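Local structure of glutamate--cysteine ligase GshA (Methylobacillus flagellatus KT, 3K1T) at residues F69-P74 and F377-F382; L99-N104 and C172-N177; W203-K208 and A286-M291; F279-A284 and I326-V331; T384-P389 and N400-Y405. The protein is probably a glutamate--cysteine ligase, which would join glutamate to cysteine to make gamma-glutamylcysteine, the precursor of glutathione. One frame throughout, in Å; residues are numbered along the deposited sequence. Where two conformers were deposited one is given.

Contact 1 of 5, residues F69-P74 and F377-F382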
# COMPACT_ATOMS: atom_id res chain seq x y z
N PHE A 69 0.25 2.24 -17.86
CA PHE A 69 -0.36 1.41 -16.79
C PHE A 69 -0.69 -0.01 -17.21
O PHE A 69 -0.75 -0.91 -16.37
CB PHE A 69 -1.59 2.11 -16.17
CG PHE A 69 -1.20 3.21 -15.22
CD1 PHE A 69 -0.91 2.91 -13.90
CD2 PHE A 69 -1.12 4.52 -15.64
CE1 PHE A 69 -0.51 3.93 -13.02
CE2 PHE A 69 -0.73 5.54 -14.79
CZ PHE A 69 -0.40 5.24 -13.46
N ASN A 70 -0.92 -0.23 -18.49
CA ASN A 70 -1.21 -1.55 -18.99
C ASN A 70 0.03 -2.48 -19.02
O ASN A 70 -0.11 -3.66 -19.24
CB ASN A 70 -1.77 -1.45 -20.40
CG ASN A 70 -0.84 -0.73 -21.38
OD1 ASN A 70 -0.49 0.42 -21.18
ND2 ASN A 70 -0.48 -1.43 -22.48
N ASN A 71 1.21 -1.90 -18.80
CA ASN A 71 2.48 -2.65 -18.83
C ASN A 71 2.91 -3.14 -17.47
O ASN A 71 3.94 -3.82 -17.35
CB ASN A 71 3.61 -1.78 -19.39
CG ASN A 71 3.35 -1.28 -20.81
OD1 ASN A 71 2.71 -1.95 -21.60
ND2 ASN A 71 3.92 -0.11 -21.14
N LEU A 72 2.17 -2.75 -16.43
CA LEU A 72 2.48 -3.15 -15.07
C LEU A 72 2.16 -4.61 -14.85
O LEU A 72 1.27 -5.18 -15.48
CB LEU A 72 1.73 -2.27 -14.03
CG LEU A 72 2.09 -0.78 -14.07
CD1 LEU A 72 1.26 -0.00 -13.06
CD2 LEU A 72 3.62 -0.49 -13.86
N ASN A 73 2.90 -5.22 -13.94
CA ASN A 73 2.71 -6.65 -13.65
C ASN A 73 1.37 -6.87 -12.92
O ASN A 73 1.14 -6.32 -11.82
CB ASN A 73 3.90 -7.12 -12.82
CG ASN A 73 3.88 -8.63 -12.55
OD1 ASN A 73 2.81 -9.27 -12.47
ND2 ASN A 73 5.08 -9.18 -12.40
N PRO A 74 0.45 -7.66 -13.52
CA PRO A 74 -0.87 -7.79 -12.85
C PRO A 74 -0.83 -8.43 -11.47
O PRO A 74 -1.74 -8.19 -10.68
CB PRO A 74 -1.70 -8.64 -13.84
CG PRO A 74 -0.71 -9.28 -14.72
CD PRO A 74 0.48 -8.34 -14.81
N PHE A 377 9.99 0.75 -28.90
CA PHE A 377 10.27 -0.21 -27.84
C PHE A 377 9.07 -1.12 -27.66
O PHE A 377 7.95 -0.77 -28.03
CB PHE A 377 10.62 0.52 -26.53
CG PHE A 377 9.43 1.15 -25.84
CD1 PHE A 377 8.63 0.41 -24.98
CD2 PHE A 377 9.11 2.48 -26.09
CE1 PHE A 377 7.52 0.98 -24.37
CE2 PHE A 377 7.98 3.06 -25.47
CZ PHE A 377 7.20 2.30 -24.62
N GLU A 378 9.32 -2.29 -27.10
CA GLU A 378 8.28 -3.14 -26.56
C GLU A 378 8.48 -3.21 -25.02
O GLU A 378 9.61 -3.32 -24.56
CB GLU A 378 8.39 -4.51 -27.14
CG GLU A 378 8.09 -4.48 -28.67
CD GLU A 378 8.28 -5.82 -29.34
OE1 GLU A 378 8.66 -6.81 -28.65
OE2 GLU A 378 8.06 -5.87 -30.59
N PRO A 379 7.38 -3.18 -24.25
CA PRO A 379 7.52 -3.24 -22.77
C PRO A 379 7.82 -4.64 -22.28
O PRO A 379 7.38 -5.61 -22.89
CB PRO A 379 6.14 -2.79 -22.27
CG PRO A 379 5.16 -3.19 -23.41
CD PRO A 379 5.98 -3.02 -24.70
N LEU A 380 8.56 -4.76 -21.19
CA LEU A 380 8.83 -6.03 -20.54
C LEU A 380 8.64 -5.79 -19.06
O LEU A 380 9.35 -4.99 -18.46
CB LEU A 380 10.26 -6.47 -20.77
CG LEU A 380 10.67 -7.76 -20.07
CD1 LEU A 380 9.98 -8.99 -20.71
CD2 LEU A 380 12.22 -7.85 -20.11
N THR A 381 7.66 -6.45 -18.47
CA THR A 381 7.28 -6.09 -17.10
C THR A 381 8.35 -6.55 -16.09
O THR A 381 9.10 -7.49 -16.33
CB THR A 381 5.85 -6.63 -16.75
OG1 THR A 381 5.31 -5.85 -15.66
CG2 THR A 381 5.90 -8.10 -16.37
N PHE A 382 8.48 -5.76 -15.03
CA PHE A 382 9.42 -6.04 -13.93
C PHE A 382 8.98 -7.31 -13.22
O PHE A 382 7.80 -7.49 -12.96
CB PHE A 382 9.37 -4.92 -12.89
CG PHE A 382 10.09 -3.67 -13.25
CD1 PHE A 382 10.84 -3.54 -14.44
CD2 PHE A 382 10.03 -2.61 -12.39
CE1 PHE A 382 11.51 -2.38 -14.71
CE2 PHE A 382 10.69 -1.44 -12.67
CZ PHE A 382 11.42 -1.31 -13.85
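Thr-381 and Asn-71 are joined by a hydrogen bond in which Thr-381 OG1 donates to Asn-71 O at 3.0 Å. The donor lies in the carbonyl plane, on a lone pair. The Thr-381 torsion (chi1 -157°) sets OG1 beside the carbonyl carbon, facing Asn-71 O. Asn-73 N is equally near to it, but the angle is too poor for a bond. Asn-73 CB also packs on Thr-381 OG1, at 3.4 Å. A valine in place of Thr-381 has no hydroxyl and would probably leave Asn-71 O without this donor. Beside that bond, Asn-73 ND2 donates to Phe-382 O at 3.3 Å, almost straight (171°), with the oxygen in the amide plane. Asn-73 OD1 accepts from Asp-75 N, so both ends of the amide are held. The other end of the contact faces solvent. There Asn-71 crosses the exposed Pro-379 ring at about a right angle, with OD1 3.3 Å from Pro-379 CG, and nothing polar joins them. Phe-357 of strand 352-361 touches both of these side chains. Strand 377-381 pairs antiparallel with 352-361, while the 69-74 loop leads into helix 77-91 and rests Phe-69 on helix 109-124.

Contact 2 of 5, residues L99-N104 and C172-N177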
# COMPACT_ATOMS: atom_id res chain seq x y z
N LEU A 99 -13.28 12.58 -12.86
CA LEU A 99 -13.26 12.71 -14.31
C LEU A 99 -11.82 12.55 -14.75
O LEU A 99 -10.94 13.28 -14.28
CB LEU A 99 -13.78 14.11 -14.75
CG LEU A 99 -13.90 14.38 -16.25
CD1 LEU A 99 -15.03 13.56 -16.86
CD2 LEU A 99 -14.12 15.89 -16.54
N LEU A 100 -11.59 11.60 -15.65
CA LEU A 100 -10.26 11.32 -16.20
C LEU A 100 -10.18 11.89 -17.62
O LEU A 100 -10.93 11.50 -18.50
CB LEU A 100 -9.97 9.82 -16.23
CG LEU A 100 -8.61 9.35 -16.81
CD1 LEU A 100 -7.43 9.79 -15.93
CD2 LEU A 100 -8.60 7.80 -17.00
N ILE A 101 -9.26 12.83 -17.83
CA ILE A 101 -9.02 13.39 -19.16
C ILE A 101 -7.78 12.73 -19.81
O ILE A 101 -6.67 12.90 -19.36
CB ILE A 101 -8.84 14.94 -19.11
CG1 ILE A 101 -10.09 15.58 -18.45
CG2 ILE A 101 -8.60 15.49 -20.53
CD1 ILE A 101 -10.10 17.08 -18.37
N PRO A 102 -7.98 11.99 -20.91
CA PRO A 102 -6.89 11.28 -21.59
C PRO A 102 -6.17 12.17 -22.59
O PRO A 102 -6.68 13.26 -22.93
CB PRO A 102 -7.62 10.16 -22.30
CG PRO A 102 -8.93 10.80 -22.68
CD PRO A 102 -9.27 11.76 -21.57
N GLU A 103 -5.01 11.73 -23.05
CA GLU A 103 -4.37 12.32 -24.23
C GLU A 103 -5.41 12.28 -25.38
O GLU A 103 -6.35 11.47 -25.37
CB GLU A 103 -3.12 11.54 -24.62
CG GLU A 103 -1.87 11.78 -23.75
CD GLU A 103 -1.28 13.21 -23.88
OE1 GLU A 103 -1.67 13.94 -24.82
OE2 GLU A 103 -0.46 13.61 -23.01
N ASN A 104 -5.27 13.20 -26.33
CA ASN A 104 -6.22 13.27 -27.46
C ASN A 104 -6.15 12.07 -28.45
O ASN A 104 -7.04 11.92 -29.31
CB ASN A 104 -6.09 14.61 -28.21
CG ASN A 104 -6.69 15.81 -27.44
OD1 ASN A 104 -7.28 15.66 -26.37
ND2 ASN A 104 -6.56 17.01 -28.02
N CYS A 172 -15.93 15.70 -8.55
CA CYS A 172 -15.35 16.43 -7.49
C CYS A 172 -13.95 17.02 -8.00
O CYS A 172 -13.58 18.19 -7.80
CB CYS A 172 -15.34 15.38 -6.30
SG CYS A 172 -16.97 14.15 -6.06
N ALA A 173 -13.20 16.17 -8.67
CA ALA A 173 -11.88 16.49 -9.14
C ALA A 173 -11.67 15.93 -10.53
O ALA A 173 -12.44 15.08 -11.00
CB ALA A 173 -10.84 15.92 -8.17
N ILE A 174 -10.60 16.38 -11.17
CA ILE A 174 -10.27 16.03 -12.54
C ILE A 174 -8.84 15.53 -12.59
O ILE A 174 -7.93 16.27 -12.24
CB ILE A 174 -10.40 17.27 -13.45
CG1 ILE A 174 -11.85 17.80 -13.40
CG2 ILE A 174 -9.96 16.96 -14.90
CD1 ILE A 174 -11.96 19.24 -13.89
N LEU A 175 -8.64 14.29 -13.04
CA LEU A 175 -7.31 13.72 -13.18
C LEU A 175 -6.85 13.82 -14.61
O LEU A 175 -7.50 13.32 -15.52
CB LEU A 175 -7.29 12.25 -12.72
CG LEU A 175 -5.94 11.53 -12.82
CD1 LEU A 175 -4.89 12.18 -11.89
CD2 LEU A 175 -6.07 9.99 -12.47
N LEU A 176 -5.75 14.54 -14.81
CA LEU A 176 -5.13 14.62 -16.12
C LEU A 176 -4.25 13.42 -16.43
O LEU A 176 -3.29 13.13 -15.70
CB LEU A 176 -4.28 15.89 -16.22
CG LEU A 176 -5.00 17.20 -16.00
CD1 LEU A 176 -3.95 18.33 -15.84
CD2 LEU A 176 -5.98 17.44 -17.18
N ASN A 177 -4.55 12.72 -17.52
CA ASN A 177 -3.62 11.77 -18.14
C ASN A 177 -3.17 12.32 -19.51
O ASN A 177 -2.82 11.56 -20.41
CB ASN A 177 -4.24 10.38 -18.25
CG ASN A 177 -3.22 9.30 -18.47
OD1 ASN A 177 -3.22 8.62 -19.51
ND2 ASN A 177 -2.31 9.13 -17.49
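Leu-99 and Ile-101 are hydrogen-bonded to strand 173-177 through four backbone bonds. Leu-99 N donates to Ala-173 O at 3.2 Å, and Leu-175 N donates to Leu-99 O at 2.8 Å. Ile-101 N then reaches Leu-175 O at 2.9 Å, and Asn-177 N reaches Ile-101 O at 2.8 Å. The buried amide of Asn-177 is well satisfied. OD1 is bonded to Tyr-111 and Asn-114, and ND2 to Tyr-45 and the carbonyl of Pro-66. The two strands are parallel neighbours in a mixed sheet. Strand 97-102 also pairs with 128-133, and helix 109-124 links those two as a beta-alpha-beta crossover. Leu-100 and Leu-175 lie side by side on the face that this helix covers, their ends pointing the same way. The other face carries Leu-99, Ile-101, Ile-174 and Leu-176. Here Ile-101 and Ile-174 cross obliquely. Ile-174 CG2, anti to its backbone N, meets Ile-101 CD1 at 3.5 Å, tighter than usual. Leu-164 of strand 163-166 packs on Leu-99, Ile-101 and Ile-174.

Contact 3 of 5, residues W203-K208 and A286-M291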
# COMPACT_ATOMS: atom_id res chain seq x y z
N TRP A 203 2.01 26.95 -17.44
CA TRP A 203 2.62 25.62 -17.31
C TRP A 203 3.46 25.26 -18.52
O TRP A 203 4.63 24.90 -18.39
CB TRP A 203 1.49 24.58 -17.13
CG TRP A 203 1.87 23.18 -17.47
CD1 TRP A 203 1.43 22.43 -18.55
CD2 TRP A 203 2.76 22.36 -16.75
NE1 TRP A 203 2.00 21.18 -18.51
CE2 TRP A 203 2.82 21.11 -17.41
CE3 TRP A 203 3.51 22.54 -15.59
CZ2 TRP A 203 3.60 20.07 -16.96
CZ3 TRP A 203 4.28 21.52 -15.14
CH2 TRP A 203 4.32 20.30 -15.81
N ALA A 204 2.87 25.39 -19.70
CA ALA A 204 3.48 24.85 -20.92
C ALA A 204 4.68 25.68 -21.43
O ALA A 204 5.43 25.20 -22.28
CB ALA A 204 2.41 24.68 -22.05
N THR A 205 4.82 26.90 -20.93
CA THR A 205 5.93 27.76 -21.32
C THR A 205 6.82 28.06 -20.10
O THR A 205 7.58 29.02 -20.10
CB THR A 205 5.42 29.11 -21.94
OG1 THR A 205 4.50 29.69 -21.04
CG2 THR A 205 4.74 28.87 -23.27
N ARG A 206 6.72 27.23 -19.07
CA ARG A 206 7.61 27.36 -17.91
C ARG A 206 9.09 27.14 -18.32
O ARG A 206 9.39 26.62 -19.41
CB ARG A 206 7.21 26.34 -16.84
CG ARG A 206 7.64 24.88 -17.19
CD ARG A 206 7.03 23.81 -16.27
NE ARG A 206 7.46 22.45 -16.68
CZ ARG A 206 6.99 21.78 -17.72
NH1 ARG A 206 6.02 22.27 -18.48
NH2 ARG A 206 7.48 20.58 -18.02
N ARG A 207 10.01 27.52 -17.44
CA ARG A 207 11.43 27.35 -17.73
C ARG A 207 11.78 25.91 -17.38
O ARG A 207 11.89 25.54 -16.20
CB ARG A 207 12.29 28.33 -16.94
CG ARG A 207 13.77 28.26 -17.35
CD ARG A 207 14.59 29.35 -16.74
NE ARG A 207 14.53 29.31 -15.28
CZ ARG A 207 15.18 30.17 -14.48
NH1 ARG A 207 15.94 31.12 -15.00
NH2 ARG A 207 15.05 30.08 -13.16
N LYS A 208 11.94 25.10 -18.40
CA LYS A 208 12.06 23.65 -18.18
C LYS A 208 13.39 23.26 -17.50
O LYS A 208 13.49 22.18 -16.90
CB LYS A 208 11.82 22.90 -19.50
CG LYS A 208 10.36 23.12 -19.99
CD LYS A 208 9.93 22.24 -21.15
CE LYS A 208 8.50 22.64 -21.60
NZ LYS A 208 8.29 22.44 -23.06
N ALA A 286 10.77 24.83 -27.34
CA ALA A 286 9.91 25.82 -27.99
C ALA A 286 8.52 25.88 -27.31
O ALA A 286 7.53 26.25 -27.93
CB ALA A 286 9.80 25.56 -29.49
N GLY A 287 8.46 25.57 -26.03
CA GLY A 287 7.22 25.80 -25.28
C GLY A 287 6.07 24.97 -25.82
O GLY A 287 6.20 23.77 -26.02
N THR A 288 4.94 25.63 -26.10
CA THR A 288 3.76 24.95 -26.64
C THR A 288 4.02 24.33 -28.01
O THR A 288 3.30 23.42 -28.42
CB THR A 288 2.54 25.92 -26.78
OG1 THR A 288 2.87 27.03 -27.66
CG2 THR A 288 2.12 26.43 -25.41
N TYR A 289 5.03 24.83 -28.73
CA TYR A 289 5.31 24.38 -30.10
C TYR A 289 6.04 23.02 -30.13
O TYR A 289 6.06 22.38 -31.18
CB TYR A 289 6.15 25.43 -30.85
CG TYR A 289 5.36 26.71 -31.11
CD1 TYR A 289 4.60 26.85 -32.28
CD2 TYR A 289 5.37 27.75 -30.21
CE1 TYR A 289 3.87 28.04 -32.53
CE2 TYR A 289 4.60 28.94 -30.42
CZ TYR A 289 3.85 29.07 -31.58
OH TYR A 289 3.14 30.25 -31.84
N GLY A 290 6.62 22.63 -29.00
CA GLY A 290 7.30 21.35 -28.84
C GLY A 290 8.78 21.51 -28.50
O GLY A 290 9.25 22.59 -28.09
N MSE A 291 9.52 20.41 -28.69
CA MSE A 291 10.94 20.35 -28.34
C MSE A 291 11.68 19.59 -29.45
O MSE A 291 11.15 18.62 -29.99
CB MSE A 291 11.10 19.68 -26.98
CG MSE A 291 12.54 19.45 -26.54
SE MSE A 291 12.68 18.83 -24.68
CE MSE A 291 12.78 20.60 -23.82
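Lys-208, Gly-287 and Thr-288 bury the most surface here, and no hydrogen bond crosses between the segments. Lys-208 stretches toward Gly-287, with NZ 3.9 Å from Gly-287 O. That charge is held by a salt bridge to Asp-285 OD1. The same OD1 accepts from Gly-287 N, so one carboxylate oxygen serves both sides. Gly-287 has a positive phi of 63°. Its CA lies 3.5 Å from Ala-204 O, in a CA-H...O contact. A CB on Gly-287 would come tight against Thr-205 CG2. Residues 286-290 form the turn of a beta-hairpin joining strands 280-285 and 291-296. Its bonds include Ala-286 N to Gly-290 O at 2.8 Å and Tyr-289 N to Ala-286 O at 3.0 Å. Thr-288 works through its methyl. CG2 is anti to the carbonyl carbon and meets Ala-204 CB at 3.8 Å, while Thr-205 lies alongside, pointing the same way. Within 203-208, the Arg-206 guanidinium has Lys-208 CG over one face and Trp-203 CH2 over the opposite one. Arg-206 NH1 donates to Trp-203 O at 3.0 Å from above the carbonyl plane. Arg-206 N reaches that oxygen from the other face.

Contact 4 of 5, residues F279-A284 and I326-V331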
# COMPACT_ATOMS: atom_id res chain seq x y z
N PHE A 279 28.84 11.88 -24.49
CA PHE A 279 27.86 12.45 -25.40
C PHE A 279 26.98 13.41 -24.66
O PHE A 279 26.84 13.31 -23.44
CB PHE A 279 27.06 11.39 -26.20
CG PHE A 279 25.99 10.65 -25.44
CD1 PHE A 279 26.32 9.59 -24.57
CD2 PHE A 279 24.63 10.97 -25.61
CE1 PHE A 279 25.29 8.85 -23.88
CE2 PHE A 279 23.61 10.24 -24.96
CZ PHE A 279 23.94 9.19 -24.07
N VAL A 280 26.43 14.35 -25.42
CA VAL A 280 25.56 15.39 -24.88
C VAL A 280 24.24 15.38 -25.62
O VAL A 280 24.22 15.20 -26.84
CB VAL A 280 26.23 16.77 -24.95
CG1 VAL A 280 25.19 17.92 -24.79
CG2 VAL A 280 27.37 16.83 -23.87
N ILE A 281 23.14 15.53 -24.86
CA ILE A 281 21.82 15.64 -25.44
C ILE A 281 21.53 17.15 -25.48
O ILE A 281 21.60 17.83 -24.46
CB ILE A 281 20.75 14.93 -24.60
CG1 ILE A 281 21.12 13.45 -24.36
CG2 ILE A 281 19.34 15.01 -25.27
CD1 ILE A 281 20.20 12.77 -23.31
N VAL A 282 21.22 17.64 -26.67
CA VAL A 282 20.85 19.04 -26.91
C VAL A 282 19.34 19.11 -27.08
O VAL A 282 18.77 18.51 -28.01
CB VAL A 282 21.56 19.62 -28.15
CG1 VAL A 282 21.27 21.14 -28.29
CG2 VAL A 282 23.09 19.35 -28.09
N LYS A 283 18.69 19.82 -26.15
CA LYS A 283 17.23 19.94 -26.12
C LYS A 283 16.81 21.40 -26.42
O LYS A 283 17.07 22.28 -25.60
CB LYS A 283 16.69 19.53 -24.74
CG LYS A 283 17.16 18.14 -24.19
CD LYS A 283 17.11 18.07 -22.60
CE LYS A 283 17.41 16.66 -22.01
NZ LYS A 283 16.12 15.80 -21.95
N ALA A 284 16.18 21.65 -27.56
CA ALA A 284 15.70 23.00 -27.92
C ALA A 284 14.23 23.07 -27.49
O ALA A 284 13.40 22.36 -28.06
CB ALA A 284 15.82 23.24 -29.42
N ILE A 326 18.73 23.40 -23.52
CA ILE A 326 19.30 22.66 -22.40
C ILE A 326 20.28 21.63 -22.96
O ILE A 326 19.95 20.91 -23.91
CB ILE A 326 18.19 21.94 -21.56
CG1 ILE A 326 17.19 22.97 -21.03
CG2 ILE A 326 18.84 21.17 -20.36
CD1 ILE A 326 15.81 22.43 -20.70
N LEU A 327 21.48 21.62 -22.40
CA LEU A 327 22.51 20.66 -22.76
C LEU A 327 22.69 19.73 -21.58
O LEU A 327 22.95 20.18 -20.48
CB LEU A 327 23.82 21.38 -23.06
CG LEU A 327 23.74 22.35 -24.24
CD1 LEU A 327 23.27 23.73 -23.80
CD2 LEU A 327 25.11 22.43 -24.96
N GLN A 328 22.51 18.42 -21.80
CA GLN A 328 22.64 17.48 -20.69
C GLN A 328 23.66 16.38 -21.03
O GLN A 328 23.68 15.87 -22.14
CB GLN A 328 21.29 16.85 -20.34
CG GLN A 328 21.32 16.05 -19.01
CD GLN A 328 20.03 15.31 -18.71
OE1 GLN A 328 19.41 14.74 -19.61
NE2 GLN A 328 19.62 15.32 -17.43
N GLU A 329 24.48 16.02 -20.05
CA GLU A 329 25.30 14.82 -20.12
C GLU A 329 24.42 13.61 -20.47
O GLU A 329 23.43 13.35 -19.78
CB GLU A 329 25.99 14.59 -18.78
CG GLU A 329 26.61 13.19 -18.58
CD GLU A 329 27.11 12.94 -17.17
OE1 GLU A 329 27.33 13.93 -16.41
OE2 GLU A 329 27.32 11.74 -16.84
N GLY A 330 24.76 12.92 -21.54
CA GLY A 330 24.08 11.69 -21.92
C GLY A 330 24.54 10.55 -21.02
O GLY A 330 25.71 10.52 -20.63
N VAL A 331 23.62 9.65 -20.67
CA VAL A 331 23.92 8.49 -19.79
C VAL A 331 23.68 7.25 -20.62
O VAL A 331 22.69 7.14 -21.32
CB VAL A 331 23.02 8.49 -18.55
CG1 VAL A 331 23.38 7.30 -17.60
CG2 VAL A 331 23.15 9.86 -17.81
O HOH W 1 28.30 11.10 -21.74
O HOH W 2 17.14 13.57 -20.42
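Ile-281 with Gln-328 and Lys-283 with Ile-326 are the hydrogen-bonded pairs of two antiparallel strands. They are the inner two strands of a four-stranded antiparallel sheet, edged by 237-241 and 291-296. Past Val-280 and Glu-329, a non-hydrogen-bonded pair, Gly-330 N donates to Phe-279 O at 2.8 Å, tilted 34° from the carbonyl plane. The Phe-279 ring then lies over Gly-330. Its CG sits between the backbone N and the carbonyl carbon (chi1 75°). Gly-330 CA stands over the ring face, 3.5 Å from the centroid, in a CH-pi contact. A CB on Gly-330 would clash with Phe-279 CE2. The ring also meets Tyr-332 edge-to-face. An alanine in place of Phe-279 has no ring and would probably open a gap over Gly-330 and leave Tyr-332 without its edge-to-face partner. Val-280 and Leu-327 point to the face packed on helix 251-272, with Val-280 CG1 4.1 Å from Leu-327 CB. On that same face, Glu-329 OE2 makes a salt bridge to Lys-56, and OE1 accepts hydrogen bonds from Trp-231 NE1 and Tyr-236 N. The opposite face carries Ile-281, Lys-283, Ile-326 and Gln-328, and Phe-212 of helix 210-226 touches Ile-326 and Gln-328. Lys-283 crosses Gln-328, its CE 3.7 Å from Gln-328 OE1. A water joins their ends, accepting from Lys-283 NZ at 2.9 Å and donating to Gln-328 OE1 at 2.7 Å.

Contact 5 of 5, residues T384-P389 and N400-Y405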
# COMPACT_ATOMS: atom_id res chain seq x y z
N THR A 384 10.78 -8.13 -10.23
CA THR A 384 11.30 -7.97 -8.87
C THR A 384 10.69 -6.73 -8.25
O THR A 384 10.65 -5.70 -8.91
CB THR A 384 12.86 -7.84 -8.91
OG1 THR A 384 13.44 -8.93 -9.63
CG2 THR A 384 13.49 -7.75 -7.51
N PRO A 385 10.24 -6.79 -6.98
CA PRO A 385 9.79 -5.59 -6.28
C PRO A 385 10.94 -4.64 -5.99
O PRO A 385 12.08 -5.08 -5.88
CB PRO A 385 9.26 -6.13 -4.94
CG PRO A 385 9.07 -7.56 -5.13
CD PRO A 385 10.07 -8.00 -6.16
N CYS A 386 10.63 -3.35 -5.81
CA CYS A 386 11.62 -2.32 -5.46
C CYS A 386 11.70 -2.00 -3.98
O CYS A 386 12.52 -1.17 -3.59
CB CYS A 386 11.32 -1.00 -6.23
SG CYS A 386 11.36 -1.18 -8.03
N SER A 387 10.84 -2.60 -3.16
CA SER A 387 10.73 -2.22 -1.76
C SER A 387 11.18 -3.32 -0.79
O SER A 387 10.86 -3.28 0.40
CB SER A 387 9.26 -1.80 -1.47
OG SER A 387 8.36 -2.90 -1.75
N THR A 388 11.95 -4.28 -1.28
CA THR A 388 12.35 -5.46 -0.50
C THR A 388 13.87 -5.67 -0.56
O THR A 388 14.35 -6.72 -0.99
CB THR A 388 11.60 -6.72 -1.00
OG1 THR A 388 11.84 -6.89 -2.41
CG2 THR A 388 10.11 -6.62 -0.69
N PRO A 389 14.64 -4.67 -0.15
CA PRO A 389 16.11 -4.88 -0.14
C PRO A 389 16.56 -5.99 0.83
O PRO A 389 15.88 -6.27 1.83
CB PRO A 389 16.66 -3.54 0.36
CG PRO A 389 15.51 -2.98 1.21
CD PRO A 389 14.27 -3.38 0.47
N ASN A 400 18.15 -5.89 -4.57
CA ASN A 400 19.00 -4.75 -4.21
C ASN A 400 19.21 -3.77 -5.37
O ASN A 400 19.17 -2.54 -5.17
CB ASN A 400 20.30 -5.26 -3.59
CG ASN A 400 20.09 -5.88 -2.25
OD1 ASN A 400 19.12 -5.56 -1.55
ND2 ASN A 400 21.01 -6.76 -1.84
N ARG A 401 19.35 -4.30 -6.60
CA ARG A 401 19.33 -3.49 -7.79
C ARG A 401 18.01 -2.72 -7.86
O ARG A 401 18.01 -1.49 -8.12
CB ARG A 401 19.51 -4.38 -9.03
CG ARG A 401 19.28 -3.65 -10.40
CD ARG A 401 20.50 -2.99 -10.93
NE ARG A 401 21.53 -3.95 -11.35
CZ ARG A 401 21.62 -4.54 -12.53
NH1 ARG A 401 20.74 -4.29 -13.49
NH2 ARG A 401 22.60 -5.42 -12.76
N PHE A 402 16.90 -3.42 -7.65
CA PHE A 402 15.57 -2.78 -7.77
C PHE A 402 15.27 -1.82 -6.63
O PHE A 402 14.60 -0.80 -6.85
CB PHE A 402 14.46 -3.83 -8.09
CG PHE A 402 14.43 -4.16 -9.54
CD1 PHE A 402 15.35 -5.06 -10.08
CD2 PHE A 402 13.61 -3.47 -10.40
CE1 PHE A 402 15.39 -5.32 -11.43
CE2 PHE A 402 13.64 -3.73 -11.77
CZ PHE A 402 14.55 -4.64 -12.28
N TYR A 403 15.81 -2.10 -5.44
CA TYR A 403 15.74 -1.13 -4.35
C TYR A 403 16.44 0.17 -4.77
O TYR A 403 15.88 1.29 -4.57
CB TYR A 403 16.31 -1.67 -3.01
CG TYR A 403 16.25 -0.64 -1.91
CD1 TYR A 403 15.04 -0.21 -1.38
CD2 TYR A 403 17.42 -0.10 -1.37
CE1 TYR A 403 14.97 0.73 -0.38
CE2 TYR A 403 17.36 0.89 -0.34
CZ TYR A 403 16.12 1.30 0.14
OH TYR A 403 16.04 2.26 1.15
N ALA A 404 17.65 0.05 -5.35
CA ALA A 404 18.37 1.21 -5.84
C ALA A 404 17.58 1.96 -6.93
O ALA A 404 17.50 3.18 -6.90
CB ALA A 404 19.80 0.84 -6.35
N TYR A 405 16.95 1.23 -7.85
CA TYR A 405 16.10 1.88 -8.86
C TYR A 405 14.98 2.70 -8.17
O TYR A 405 14.68 3.84 -8.57
CB TYR A 405 15.47 0.86 -9.81
CG TYR A 405 16.41 0.23 -10.83
CD1 TYR A 405 17.75 0.53 -10.85
CD2 TYR A 405 15.94 -0.68 -11.78
CE1 TYR A 405 18.61 -0.06 -11.82
CE2 TYR A 405 16.79 -1.27 -12.73
CZ TYR A 405 18.12 -0.94 -12.74
OH TYR A 405 18.99 -1.51 -13.67
O HOH W 3 13.24 1.92 -3.43
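Cys-386 and Tyr-403 bring the backbones closest, with their CA atoms 4.4 Å apart where an irregular loop passes helix 398-421. No direct hydrogen bond crosses. Instead Tyr-403 CA points its hydrogen at Cys-386 O, 3.3 Å away and fairly straight (162°). One water donates to both Cys-386 O and Tyr-403 O, and so ties loop to helix. Phe-402 carries the packing on one side. Thr-384 CB lies over one face of its ring, 3.9 Å from Phe-402 CD1, and Tyr-405 CD2 lies over the opposite face. Cys-386 SG comes in at the ring edge, 4.0 Å from Phe-402 CD2, a sulfur-aromatic contact. Tyr-403 meets Pro-389. The Tyr-403 CG is anti to the backbone N (chi1 179°), and Pro-389 covers one face of the ring. Pro-389 CG is 4.0 Å from the Tyr-403 ring centroid, 16° off the normal, a CH-pi contact. Beyond it, Asn-400 OD1 touches Pro-389 CA at 3.4 Å. OD1 is held by Asp-390 N and ND2 by Ala-394 O. A glycerol, probably from the crystallisation liquor, is hydrogen-bonded to Cys-386 N and Ser-387 OG. Pro-78 and Gln-124 of the second subunit pack on the loop. Within the chain, Pro-389 and Tyr-403 rest on helix 26-40, whose Glu-30 is bonded to Tyr-403 OH, and Phe-402 meets Tyr-358 of strand 352-361.

Contacts 1 and 5 touch and follow each other in the chain. Their rings meet edge-to-face, with Phe-382 CD2 3.8 Å from Phe-402 CE2, and their centres are about 17 Å apart. Contacts 3 and 4 also touch. The strand of contact 4 runs directly into the turn of contact 3, and Lys-208 C lies 4.1 Å from Ile-326 CD1. Contact 2 touches none of the others. Its nearest atoms are about 5 Å from contact 1 and about 7 Å from contact 3. Contacts 3 and 5 lie on opposite sides of the chain's centre, with centres about 34 Å apart. No substrate is seen among the contacts; the glycerols near contacts 1, 2 and 5 and the sulfate near contact 1 probably come from the crystallisation liquor.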